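Local coordinates for protein transcriptional regulator, HTH_3 family (Vibrio cholerae, PDB 1Y9Q) that probably binds DNA through a helix-turn-helix domain to regulate transcription, and binds zinc at its cupin domain, with D-methionine bound to the metal, at the D-methionine site. Numbering follows the deposited sequence.

The D-methionine site. Residues 53, 57, 92, 107, 109, 119, 122, 128, 162, 164, 175, 177. With MED (D-methionine), chain B; ZN (zinc ion), chain C.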
ATOM      1  N   ILE A  53      10.311   3.687  -8.214  1.00 18.10           N
ATOM      2  CA  ILE A  53      10.379   4.851  -7.348  1.00 18.25           C
ATOM      3  C   ILE A  53       9.925   4.433  -5.953  1.00 16.22           C
ATOM      4  O   ILE A  53      10.474   4.884  -4.948  1.00 16.79           O
ATOM      5  CB  ILE A  53       9.465   5.981  -7.869  1.00 19.63           C
ATOM      6  CG1 ILE A  53      10.022   6.520  -9.192  1.00 20.52           C
ATOM      7  CG2 ILE A  53       9.348   7.090  -6.817  1.00 20.90           C
ATOM      8  CD1 ILE A  53       9.201   7.644  -9.817  1.00 23.24           C
ATOM      9  N   TRP A  57      12.107   4.725  -2.331  1.00 15.28           N
ATOM     10  CA  TRP A  57      11.661   5.374  -1.102  1.00 13.91           C
ATOM     11  C   TRP A  57      11.705   4.388   0.059  1.00 14.43           C
ATOM     12  O   TRP A  57      12.037   4.749   1.187  1.00 15.40           O
ATOM     13  CB  TRP A  57      10.241   5.927  -1.254  1.00 16.30           C
ATOM     14  CG  TRP A  57      10.196   7.271  -1.913  1.00 15.97           C
ATOM     15  CD1 TRP A  57      10.016   7.533  -3.242  1.00 15.71           C
ATOM     16  CD2 TRP A  57      10.391   8.539  -1.275  1.00 15.16           C
ATOM     17  NE1 TRP A  57      10.089   8.886  -3.471  1.00 18.38           N
ATOM     18  CE2 TRP A  57      10.319   9.526  -2.281  1.00 17.00           C
ATOM     19  CE3 TRP A  57      10.618   8.935   0.048  1.00 13.35           C
ATOM     20  CZ2 TRP A  57      10.469  10.889  -2.003  1.00 16.85           C
ATOM     21  CZ3 TRP A  57      10.766  10.288   0.325  1.00 13.76           C
ATOM     22  CH2 TRP A  57      10.690  11.250  -0.697  1.00 15.30           C
ATOM     23  N   ILE A  92       9.064  12.852 -12.366  1.00 27.52           N
ATOM     24  CA  ILE A  92       9.527  13.616 -11.211  1.00 26.17           C
ATOM     25  C   ILE A  92      10.418  14.793 -11.597  1.00 26.23           C
ATOM     26  O   ILE A  92      11.437  14.616 -12.261  1.00 25.94           O
ATOM     27  CB  ILE A  92      10.350  12.730 -10.241  1.00 27.04           C
ATOM     28  CG1 ILE A  92       9.631  11.409  -9.980  1.00 28.27           C
ATOM     29  CG2 ILE A  92      10.586  13.473  -8.929  1.00 27.10           C
ATOM     30  CD1 ILE A  92       8.260  11.554  -9.385  1.00 30.87           C
ATOM     31  N   PHE A 107       9.424  18.424  -4.879  1.00 11.96           N
ATOM     32  CA  PHE A 107       9.224  17.898  -6.223  1.00 12.77           C
ATOM     33  C   PHE A 107       7.951  18.401  -6.885  1.00 13.73           C
ATOM     34  O   PHE A 107       7.006  18.820  -6.217  1.00 13.64           O
ATOM     35  CB  PHE A 107       9.111  16.377  -6.184  1.00 12.37           C
ATOM     36  CG  PHE A 107      10.182  15.702  -5.396  1.00 13.82           C
ATOM     37  CD1 PHE A 107      11.415  15.419  -5.969  1.00 14.23           C
ATOM     38  CD2 PHE A 107       9.949  15.326  -4.080  1.00 15.53           C
ATOM     39  CE1 PHE A 107      12.404  14.765  -5.239  1.00 15.13           C
ATOM     40  CE2 PHE A 107      10.925  14.673  -3.338  1.00 14.26           C
ATOM     41  CZ  PHE A 107      12.156  14.391  -3.920  1.00 16.87           C
ATOM     42  N   ILE A 109       5.393  16.727  -9.397  1.00 16.80           N
ATOM     43  CA  ILE A 109       5.058  15.419  -9.958  1.00 17.80           C
ATOM     44  C   ILE A 109       3.933  15.438 -10.985  1.00 18.31           C
ATOM     45  O   ILE A 109       2.884  16.031 -10.752  1.00 17.12           O
ATOM     46  CB  ILE A 109       4.620  14.444  -8.841  1.00 17.28           C
ATOM     47  CG1 ILE A 109       5.637  14.455  -7.694  1.00 19.56           C
ATOM     48  CG2 ILE A 109       4.437  13.047  -9.408  1.00 18.47           C
ATOM     49  CD1 ILE A 109       7.051  14.194  -8.132  1.00 20.32           C
ATOM     50  N   SER A 119       2.533   3.905  -1.880  1.00 24.51           N
ATOM     51  CA  SER A 119       3.850   3.973  -1.247  1.00 22.15           C
ATOM     52  C   SER A 119       3.894   3.283   0.102  1.00 22.04           C
ATOM     53  O   SER A 119       2.876   3.181   0.790  1.00 21.39           O
ATOM     54  CB  SER A 119       4.258   5.432  -1.030  1.00 20.52           C
ATOM     55  OG  SER A 119       4.353   6.133  -2.245  1.00 19.31           O
ATOM     56  N   HIS A 122       7.106   6.168   4.871  1.00 14.02           N
ATOM     57  CA  HIS A 122       8.420   6.793   4.787  1.00 15.08           C
ATOM     58  C   HIS A 122       8.916   6.730   6.227  1.00 14.25           C
ATOM     59  O   HIS A 122       8.206   6.215   7.096  1.00 14.23           O
ATOM     60  CB  HIS A 122       8.322   8.237   4.292  1.00 14.20           C
ATOM     61  CG  HIS A 122       7.827   8.353   2.881  1.00 15.33           C
ATOM     62  ND1 HIS A 122       8.133   7.421   1.909  1.00 15.54           N
ATOM     63  CD2 HIS A 122       7.067   9.294   2.276  1.00 13.98           C
ATOM     64  CE1 HIS A 122       7.579   7.786   0.767  1.00 16.38           C
ATOM     65  NE2 HIS A 122       6.928   8.918   0.960  1.00 13.58           N
ATOM     66  N   GLU A 128       4.358  15.082   4.577  1.00 10.95           N
ATOM     67  CA  GLU A 128       4.227  15.515   3.188  1.00  9.87           C
ATOM     68  C   GLU A 128       3.157  16.568   3.002  1.00  8.93           C
ATOM     69  O   GLU A 128       2.132  16.553   3.690  1.00  9.61           O
ATOM     70  CB  GLU A 128       3.903  14.333   2.269  1.00  9.36           C
ATOM     71  CG  GLU A 128       5.086  13.446   1.964  1.00  8.85           C
ATOM     72  CD  GLU A 128       4.764  12.396   0.920  1.00 10.91           C
ATOM     73  OE1 GLU A 128       4.170  12.750  -0.118  1.00 11.69           O
ATOM     74  OE2 GLU A 128       5.113  11.222   1.135  1.00 10.74           O
ATOM     75  N   HIS A 162       0.569   5.116   2.163  1.00 16.18           N
ATOM     76  CA  HIS A 162      -0.092   6.238   1.508  1.00 16.91           C
ATOM     77  C   HIS A 162      -0.019   6.064   0.007  1.00 15.58           C
ATOM     78  O   HIS A 162       0.524   5.076  -0.481  1.00 16.58           O
ATOM     79  CB  HIS A 162       0.527   7.589   1.934  1.00 15.33           C
ATOM     80  CG  HIS A 162       1.980   7.746   1.602  1.00 15.25           C
ATOM     81  ND1 HIS A 162       2.979   7.072   2.270  1.00 14.05           N
ATOM     82  CD2 HIS A 162       2.608   8.547   0.702  1.00 14.91           C
ATOM     83  CE1 HIS A 162       4.157   7.449   1.800  1.00 15.70           C
ATOM     84  NE2 HIS A 162       3.957   8.343   0.848  1.00 15.93           N
ATOM     85  N   TYR A 164      -0.907   8.141  -4.200  1.00 16.97           N
ATOM     86  CA  TYR A 164      -1.361   9.252  -5.028  1.00 18.30           C
ATOM     87  C   TYR A 164      -1.994   8.684  -6.284  1.00 18.82           C
ATOM     88  O   TYR A 164      -1.516   7.690  -6.822  1.00 19.80           O
ATOM     89  CB  TYR A 164      -0.179  10.127  -5.435  1.00 18.65           C
ATOM     90  CG  TYR A 164       0.868  10.270  -4.362  1.00 17.54           C
ATOM     91  CD1 TYR A 164       1.784   9.247  -4.113  1.00 18.92           C
ATOM     92  CD2 TYR A 164       0.930  11.417  -3.575  1.00 17.11           C
ATOM     93  CE1 TYR A 164       2.737   9.364  -3.108  1.00 16.24           C
ATOM     94  CE2 TYR A 164       1.879  11.544  -2.567  1.00 14.36           C
ATOM     95  CZ  TYR A 164       2.775  10.514  -2.339  1.00 15.25           C
ATOM     96  OH  TYR A 164       3.702  10.638  -1.339  1.00 12.46           O
ATOM     97  N   ASN A 175       4.945  18.412  -4.431  1.00 10.66           N
ATOM     98  CA  ASN A 175       5.056  17.556  -3.263  1.00 10.25           C
ATOM     99  C   ASN A 175       6.247  18.000  -2.425  1.00 10.04           C
ATOM    100  O   ASN A 175       7.382  17.963  -2.888  1.00 11.89           O
ATOM    101  CB  ASN A 175       5.217  16.095  -3.705  1.00 10.89           C
ATOM    102  CG  ASN A 175       5.295  15.120  -2.533  1.00 11.98           C
ATOM    103  OD1 ASN A 175       4.634  15.294  -1.505  1.00 15.97           O
ATOM    104  ND2 ASN A 175       6.087  14.071  -2.699  1.00 13.69           N
ATOM    105  N   VAL A 177       8.405  17.165   0.824  1.00 11.19           N
ATOM    106  CA  VAL A 177       8.650  16.083   1.779  1.00 10.87           C
ATOM    107  C   VAL A 177       9.548  16.652   2.877  1.00 11.80           C
ATOM    108  O   VAL A 177      10.699  17.016   2.625  1.00 10.97           O
ATOM    109  CB  VAL A 177       9.347  14.883   1.103  1.00  9.89           C
ATOM    110  CG1 VAL A 177       9.582  13.774   2.114  1.00  8.51           C
ATOM    111  CG2 VAL A 177       8.490  14.373  -0.050  1.00 10.68           C
TER
HETATM  112  N   MED B 201       6.718  10.962  -1.471  1.00 18.96           N
HETATM  113  CA  MED B 201       6.995  10.264  -2.760  1.00 19.19           C
HETATM  114  C   MED B 201       6.360   8.868  -2.774  1.00 18.93           C
HETATM  115  O   MED B 201       5.710   8.417  -1.819  1.00 18.39           O
HETATM  116  CB  MED B 201       6.474  11.136  -3.926  1.00 20.75           C
HETATM  117  CG  MED B 201       6.650  10.671  -5.357  1.00 24.00           C
HETATM  118  SD  MED B 201       8.439  10.731  -5.675  1.00 25.05           S
HETATM  119  CE  MED B 201       8.800  12.427  -5.548  1.00 26.46           C
HETATM  120  OXT MED B 201       6.500   8.152  -3.764  1.00 18.12           O
HETATM  121 ZN    ZN C 202       5.368   9.710  -0.227  1.00 16.80          ZN
HETATM  122  O   HOH W   1       5.563   5.714  -4.360  1.00 31.83           O
HETATM  123  O   HOH W   2       7.138   5.610  -2.433  1.00 32.28           O
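One face of the Trp57 indole carries both His122 CE1 and the alpha-carbon of D-methionine, MED CA, which sits 3.7 Å from the centroid of the five-membered ring as a CH-pi contact; Ile53 CG2 lies in plane at the indole edge. The His122 imidazole is held between Trp57 CE3 on one face and His162 CE1 on the other, with Glu128 OE2 at its edge. Ser119 CB covers a face of the His162 ring, and the Tyr164 ring turns its edge to the zinc.

This is the metal pocket of the cupin domain, reached also by Trp57 from helix 53-63. D-methionine chelates the zinc through its amino nitrogen and one carboxylate oxygen, MED N at 2.2 Å and MED O at 2.1 Å; with His122 NE2, Glu128 OE2, His162 NE2 and the phenol oxygen Tyr164 OH, the coordination is near octahedral. The metal probably lowers the pKa of the Tyr164 phenol. His162 NE2 reaches the zinc from the crowded first torsion (chi1 61°), CG between backbone N and carbonyl carbon. Whether D-methionine is a natural effector or came from purification or crystallisation, the structure alone does not show.

Ser119 OG donates to MED O at 2.7 Å, so zinc and serine grip the same oxygen, while two waters link the hydroxyl to MED OXT. The protein buries the ligand completely. Its thioether runs among Ile53, Ile92 and Ile109, with Trp57 NE1 3.3 Å from MED SD, and the terminal methyl, MED CE, rests over the Phe107 face, 3.4 Å from CD2.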